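Two structures of poly(ADP-ribose) glycohydrolase from Thermomonospora curvata compared at one contact. The protein hydrolyses the ribose–ribose glycosidic bonds of poly(ADP-ribose), releasing ADP-ribose. Structure 1 is PDB 3SIG (chain A, 1.28 Å), residues C91-S96 and A110-L115; structure 2 is PDB 3SIJ (chain B, 1.90 Å), residues C91-S96 and A110-L115. Both blocks share one frame: the second was fitted to the first on N, CA, C and O of the twelve residues, RMSD 0.16 Å. Numbering follows each deposited sequence.

Structure 1 (3SIG). With AR6 ([(2R,3S,4R,5R)-5-(6-aminopurin-9-yl)-3,4-dihydroxy-oxolan-2-yl]methyl [hydroxy-[[(2R,3S,4R,5S)-3,4,5-trihydroxyoxolan-2-yl]methoxy]phosphoryl] hydrogen phosphate), chain C.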
loop_
_atom_site.group_PDB
_atom_site.type_symbol
_atom_site.label_atom_id
_atom_site.label_comp_id
_atom_site.label_asym_id
_atom_site.label_seq_id
_atom_site.Cartn_x
_atom_site.Cartn_y
_atom_site.Cartn_z
ATOM N N CYS A 91 -3.799 -4.241 2.220
ATOM C CA CYS A 91 -3.710 -3.085 1.352
ATOM C C CYS A 91 -2.323 -2.895 0.790
ATOM O O CYS A 91 -1.344 -2.992 1.531
ATOM C CB CYS A 91 -4.020 -1.831 2.190
ATOM S SG CYS A 91 -5.623 -1.753 2.975
ATOM N N LEU A 92 -2.238 -2.612 -0.496
ATOM C CA LEU A 92 -0.975 -2.262 -1.130
ATOM C C LEU A 92 -0.613 -0.799 -0.858
ATOM O O LEU A 92 -1.405 0.095 -1.169
ATOM C CB LEU A 92 -1.069 -2.559 -2.643
ATOM C CG LEU A 92 0.137 -2.154 -3.499
ATOM C CD1 LEU A 92 1.396 -2.863 -3.065
ATOM C CD2 LEU A 92 -0.167 -2.447 -4.964
ATOM N N ASN A 93 0.557 -0.609 -0.253
ATOM C CA ASN A 93 1.208 0.679 -0.092
ATOM C C ASN A 93 2.041 0.959 -1.320
ATOM O O ASN A 93 2.907 0.151 -1.676
ATOM C CB ASN A 93 2.093 0.604 1.162
ATOM C CG ASN A 93 2.980 1.824 1.343
ATOM O OD1 ASN A 93 2.710 2.882 0.801
ATOM N ND2 ASN A 93 4.078 1.667 2.102
ATOM N N PHE A 94 1.749 2.089 -1.987
ATOM C CA PHE A 94 2.445 2.474 -3.211
ATOM C C PHE A 94 3.761 3.116 -2.765
ATOM O O PHE A 94 3.936 4.350 -2.664
ATOM C CB PHE A 94 1.621 3.464 -4.033
ATOM C CG PHE A 94 0.210 3.007 -4.370
ATOM C CD1 PHE A 94 -0.197 1.676 -4.330
ATOM C CD2 PHE A 94 -0.711 3.945 -4.834
ATOM C CE1 PHE A 94 -1.486 1.308 -4.682
ATOM C CE2 PHE A 94 -2.013 3.582 -5.176
ATOM C CZ PHE A 94 -2.403 2.270 -5.092
ATOM N N ALA A 95 4.718 2.248 -2.468
ATOM C CA ALA A 95 5.837 2.590 -1.619
ATOM C C ALA A 95 6.938 3.348 -2.299
ATOM O O ALA A 95 7.241 3.118 -3.479
ATOM C CB ALA A 95 6.405 1.318 -1.091
ATOM N N SER A 96 7.608 4.187 -1.512
ATOM C CA SER A 96 8.953 4.655 -1.782
ATOM C C SER A 96 9.907 3.494 -1.563
ATOM O O SER A 96 9.829 2.745 -0.592
ATOM C CB SER A 96 9.312 5.759 -0.813
ATOM O OG SER A 96 10.704 6.095 -0.947
ATOM N N ALA A 110 0.955 12.177 -1.290
ATOM C CA ALA A 110 0.748 11.038 -2.167
ATOM C C ALA A 110 0.199 9.906 -1.299
ATOM O O ALA A 110 -0.056 10.100 -0.107
ATOM C CB ALA A 110 2.048 10.660 -2.881
ATOM N N GLN A 111 -0.020 8.746 -1.886
ATOM C CA GLN A 111 -0.731 7.686 -1.177
ATOM C C GLN A 111 0.011 7.178 0.050
ATOM O O GLN A 111 -0.570 7.043 1.137
ATOM C CB GLN A 111 -1.083 6.531 -2.124
ATOM C CG GLN A 111 -1.985 5.469 -1.544
ATOM C CD GLN A 111 -1.268 4.156 -1.307
ATOM O OE1 GLN A 111 -0.032 4.095 -1.174
ATOM N NE2 GLN A 111 -2.035 3.088 -1.228
ATOM N N GLU A 112 1.291 6.888 -0.076
ATOM C CA GLU A 112 2.045 6.360 1.043
ATOM C C GLU A 112 2.040 7.339 2.200
ATOM O O GLU A 112 1.908 6.956 3.352
ATOM C CB GLU A 112 3.493 6.024 0.652
ATOM C CG GLU A 112 4.300 5.565 1.902
ATOM C CD GLU A 112 5.655 4.966 1.610
ATOM O OE1 GLU A 112 6.297 5.385 0.615
ATOM O OE2 GLU A 112 6.105 4.109 2.423
ATOM N N GLU A 113 2.248 8.612 1.914
ATOM C CA GLU A 113 2.261 9.625 2.970
ATOM C C GLU A 113 0.944 9.647 3.733
ATOM O O GLU A 113 0.923 9.824 4.946
ATOM C CB GLU A 113 2.605 10.999 2.408
ATOM C CG GLU A 113 4.061 11.124 1.929
ATOM C CD GLU A 113 4.342 10.647 0.517
ATOM O OE1 GLU A 113 3.446 10.095 -0.149
ATOM O OE2 GLU A 113 5.495 10.831 0.073
ATOM N N GLY A 114 -0.164 9.523 3.004
ATOM C CA GLY A 114 -1.447 9.460 3.678
ATOM C C GLY A 114 -1.548 8.240 4.589
ATOM O O GLY A 114 -2.063 8.321 5.715
ATOM N N LEU A 115 -1.040 7.110 4.135
ATOM C CA LEU A 115 -1.057 5.931 5.004
ATOM C C LEU A 115 -0.217 6.185 6.253
ATOM O O LEU A 115 -0.631 5.869 7.383
ATOM C CB LEU A 115 -0.486 4.705 4.272
ATOM C CG LEU A 115 -1.219 4.310 2.987
ATOM C CD1 LEU A 115 -0.581 3.111 2.355
ATOM C CD2 LEU A 115 -2.735 4.088 3.201
HETATM N N1 AR6 C . -5.948 6.275 -2.327
HETATM C C2 AR6 C . -6.137 5.710 -3.515
HETATM N N3 AR6 C . -5.581 6.119 -4.692
HETATM C C4 AR6 C . -4.758 7.185 -4.557
HETATM C C5 AR6 C . -4.514 7.828 -3.292
HETATM C C6 AR6 C . -5.151 7.299 -2.200
HETATM N N6 AR6 C . -4.975 7.891 -0.948
HETATM N N7 AR6 C . -3.580 8.890 -3.562
HETATM C C8 AR6 C . -3.359 8.875 -4.834
HETATM N N9 AR6 C . -4.022 7.893 -5.509
HETATM P PA AR6 C . 1.011 7.633 -5.882
HETATM P PB AR6 C . 3.227 5.981 -6.994
HETATM C "C1'" AR6 C . -4.035 7.504 -6.917
HETATM O O1A AR6 C . 1.422 8.741 -6.785
HETATM O O1B AR6 C . 3.432 4.496 -6.773
HETATM C C1D AR6 C . 5.086 8.609 -2.707
HETATM O O1D AR6 C . 5.784 9.785 -2.405
HETATM C "C2'" AR6 C . -3.709 8.632 -7.872
HETATM O "O2'" AR6 C . -4.444 8.483 -9.054
HETATM O O2A AR6 C . 0.936 7.915 -4.404
HETATM O O2B AR6 C . 3.048 6.471 -8.391
HETATM C C2D AR6 C . 5.918 7.470 -2.265
HETATM O O2D AR6 C . 6.458 7.537 -0.991
HETATM C "C3'" AR6 C . -2.265 8.407 -8.137
HETATM O "O3'" AR6 C . -1.876 8.856 -9.394
HETATM O O3A AR6 C . 1.926 6.361 -6.154
HETATM C C3D AR6 C . 6.718 7.105 -3.441
HETATM O O3D AR6 C . 7.872 7.895 -3.328
HETATM C "C4'" AR6 C . -2.079 6.922 -8.014
HETATM O "O4'" AR6 C . -3.133 6.464 -7.197
HETATM C C4D AR6 C . 5.837 7.508 -4.571
HETATM O O4D AR6 C . 4.941 8.506 -4.108
HETATM C "C5'" AR6 C . -0.734 6.465 -7.467
HETATM O "O5'" AR6 C . -0.466 7.085 -6.220
HETATM C C5D AR6 C . 5.061 6.345 -5.189
HETATM O O5D AR6 C . 4.389 6.826 -6.338
HETATM O O HOH W 1 2.564 6.735 -2.587
HETATM O O HOH W 2 8.270 2.577 1.832
#
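E112 reaches from the start of helix 111-118 to N93 of strand 90-94 and S96 of the loop after it. This strand lies inside the mixed sheet of the macrodomain-type fold, between strands 163-175 and 214-217. CG of E112 is anti to the backbone N (chi1 176°) and the chain is extended, which carries the carboxylate to the loop. S96 N donates to E112 OE1 at 2.8 Å, on the syn side. N93 ND2 donates to E112 OE2 at 3.2 Å, and also bonds T174. The amide of Q111 stacks on the F94 ring, planes 12° apart. N93 and L115 form the tight side, packed against helix 121-125. The other side faces ADP-ribose. There AR6 O2D donates to E112 OE1 (2.7 Å) and AR6 O1D donates to E113 OE2 (2.7 Å). G103 N also bonds E113 OE2. E113 is bent at chi2 (85°), turning its carboxylate to the ribose. Water 1 lies between F94 O and E112 N, 2.8 Å from each, and also meets AR6 O2A.

Structure 2 (3SIJ). Engineered in segment 110-115: A113 (natural residue Glu).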
loop_
_atom_site.group_PDB
_atom_site.type_symbol
_atom_site.label_atom_id
_atom_site.label_comp_id
_atom_site.label_asym_id
_atom_site.label_seq_id
_atom_site.Cartn_x
_atom_site.Cartn_y
_atom_site.Cartn_z
ATOM N N CYS B 91 -3.807 -4.106 2.339
ATOM C CA CYS B 91 -3.736 -2.918 1.493
ATOM C C CYS B 91 -2.362 -2.776 0.849
ATOM O O CYS B 91 -1.350 -2.857 1.523
ATOM C CB CYS B 91 -3.992 -1.652 2.309
ATOM S SG CYS B 91 -5.639 -1.567 3.054
ATOM N N LEU B 92 -2.338 -2.510 -0.449
ATOM C CA LEU B 92 -1.085 -2.232 -1.131
ATOM C C LEU B 92 -0.650 -0.793 -0.854
ATOM O O LEU B 92 -1.386 0.145 -1.150
ATOM C CB LEU B 92 -1.246 -2.461 -2.634
ATOM C CG LEU B 92 -0.061 -2.038 -3.507
ATOM C CD1 LEU B 92 1.250 -2.648 -2.987
ATOM C CD2 LEU B 92 -0.308 -2.388 -4.973
ATOM N N ASN B 93 0.539 -0.638 -0.268
ATOM C CA ASN B 93 1.187 0.663 -0.099
ATOM C C ASN B 93 2.070 0.983 -1.306
ATOM O O ASN B 93 2.985 0.208 -1.653
ATOM C CB ASN B 93 2.015 0.654 1.189
ATOM C CG ASN B 93 2.929 1.869 1.318
ATOM O OD1 ASN B 93 2.642 2.941 0.786
ATOM N ND2 ASN B 93 4.038 1.698 2.033
ATOM N N PHE B 94 1.783 2.101 -1.972
ATOM C CA PHE B 94 2.526 2.466 -3.183
ATOM C C PHE B 94 3.852 3.029 -2.721
ATOM O O PHE B 94 4.034 4.248 -2.669
ATOM C CB PHE B 94 1.773 3.514 -4.027
ATOM C CG PHE B 94 0.359 3.116 -4.388
ATOM C CD1 PHE B 94 -0.091 1.806 -4.189
ATOM C CD2 PHE B 94 -0.518 4.049 -4.934
ATOM C CE1 PHE B 94 -1.388 1.441 -4.519
ATOM C CE2 PHE B 94 -1.817 3.688 -5.263
ATOM C CZ PHE B 94 -2.252 2.388 -5.062
ATOM N N ALA B 95 4.762 2.127 -2.373
ATOM C CA ALA B 95 5.956 2.474 -1.607
ATOM C C ALA B 95 6.942 3.382 -2.318
ATOM O O ALA B 95 7.140 3.298 -3.536
ATOM C CB ALA B 95 6.669 1.215 -1.167
ATOM N N SER B 96 7.555 4.258 -1.534
ATOM C CA SER B 96 8.810 4.864 -1.929
ATOM C C SER B 96 9.859 3.783 -1.716
ATOM O O SER B 96 9.773 3.014 -0.756
ATOM C CB SER B 96 9.123 6.075 -1.056
ATOM O OG SER B 96 10.484 6.447 -1.209
ATOM N N ALA B 110 0.999 12.096 -1.183
ATOM C CA ALA B 110 1.163 10.841 -1.904
ATOM C C ALA B 110 0.389 9.758 -1.177
ATOM O O ALA B 110 0.138 9.865 0.024
ATOM C CB ALA B 110 2.640 10.471 -1.996
ATOM N N GLN B 111 0.019 8.714 -1.904
ATOM C CA GLN B 111 -0.735 7.630 -1.294
ATOM C C GLN B 111 -0.033 7.124 -0.029
ATOM O O GLN B 111 -0.657 7.014 1.035
ATOM C CB GLN B 111 -0.969 6.499 -2.296
ATOM C CG GLN B 111 -2.013 5.478 -1.846
ATOM C CD GLN B 111 -1.420 4.154 -1.425
ATOM O OE1 GLN B 111 -2.132 3.153 -1.309
ATOM N NE2 GLN B 111 -0.120 4.139 -1.174
ATOM N N GLU B 112 1.262 6.832 -0.131
ATOM C CA GLU B 112 1.998 6.312 1.022
ATOM C C GLU B 112 2.039 7.276 2.207
ATOM O O GLU B 112 1.985 6.852 3.367
ATOM C CB GLU B 112 3.434 5.924 0.658
ATOM C CG GLU B 112 4.262 5.556 1.903
ATOM C CD GLU B 112 5.645 4.994 1.593
ATOM O OE1 GLU B 112 6.236 5.375 0.560
ATOM O OE2 GLU B 112 6.146 4.175 2.399
ATOM N N ALA B 113 2.190 8.568 1.921
ATOM C CA ALA B 113 2.258 9.563 2.985
ATOM C C ALA B 113 0.936 9.596 3.733
ATOM O O ALA B 113 0.901 9.752 4.954
ATOM C CB ALA B 113 2.583 10.942 2.408
ATOM N N GLY B 114 -0.152 9.451 2.993
ATOM C CA GLY B 114 -1.472 9.430 3.594
ATOM C C GLY B 114 -1.627 8.251 4.528
ATOM O O GLY B 114 -2.226 8.372 5.593
ATOM N N LEU B 115 -1.082 7.101 4.129
ATOM C CA LEU B 115 -1.095 5.922 4.997
ATOM C C LEU B 115 -0.285 6.182 6.259
ATOM O O LEU B 115 -0.712 5.849 7.361
ATOM C CB LEU B 115 -0.518 4.707 4.262
ATOM C CG LEU B 115 -1.243 4.316 2.980
ATOM C CD1 LEU B 115 -0.600 3.069 2.341
ATOM C CD2 LEU B 115 -2.714 4.071 3.278
HETATM O O HOH W 3 2.773 6.835 -2.685
HETATM O O HOH W 4 5.423 7.250 -1.729
HETATM O O HOH W 5 8.371 2.754 1.526
#
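E112 spans from the helix to the loop, meeting N93 and S96. CG of E112 is anti to the backbone N (chi1 172°) and the chain is extended, which brings the carboxylate to the loop. S96 N donates to E112 OE1 at 2.7 Å, on the syn side. N93 ND2 makes a weak bond to OE2 of E112 at 3.3 Å, and also bonds T174. The amide of Q111 stacks on the F94 ring, planes 8° apart. N93 and L115 form the tight side, packed against helix 121-125. The other side holds waters. Water 4 donates to E112 OE1 at 3.1 Å. Residue 113 is an engineered alanine, where the natural sequence has glutamate. A113 points away from the strand. Its methyl CB lies 3.6 Å from A110 O, within the helix start, and touches F104. Water 3 bridges F94 O (2.9 Å) and E112 N (3.0 Å) at the start of the helix.

What differs
The two structures share the same frame of backbone, with CA atoms that coincide where they can be compared. N93(A), F94(A), S96(A), E112(A), L115(A) and their counterparts keep their places. S96(A) N bonds E112(A) OE1, and S96(B) N bonds E112(B) OE1. Waters 1 and 3 occupy one place, as do waters 2 and 5. The main change is E113(A) against the engineered A113(B). Their CB atoms coincide, and both residues are buried. CB stays near the A110 carbonyl oxygen in both: 3.8 Å from E113(A) CB to A110(A) O and 3.6 Å from A113(B) CB to A110(B) O. CG, CD, OE1 and OE2 of E113(A) have no counterpart in A113(B). A110(B) CB stands 2.0 Å apart from the place of E113(A) OE1 after superposition; a methyl carbon offers no acceptor there. With the carboxylate goes the acceptor at E113(A) OE2, which takes a bond from AR6 O1D at 2.7 Å and another from G103(A) N. The alanine cannot offer either bond, which might weaken the hold on the terminal ribose. AR6 is modelled in structure 1 alone, where it touches F94(A), A95(A), S96(A), A110(A), Q111(A), E112(A) and E113(A). In structure 2 water 4 stands at the place of its atom C2D.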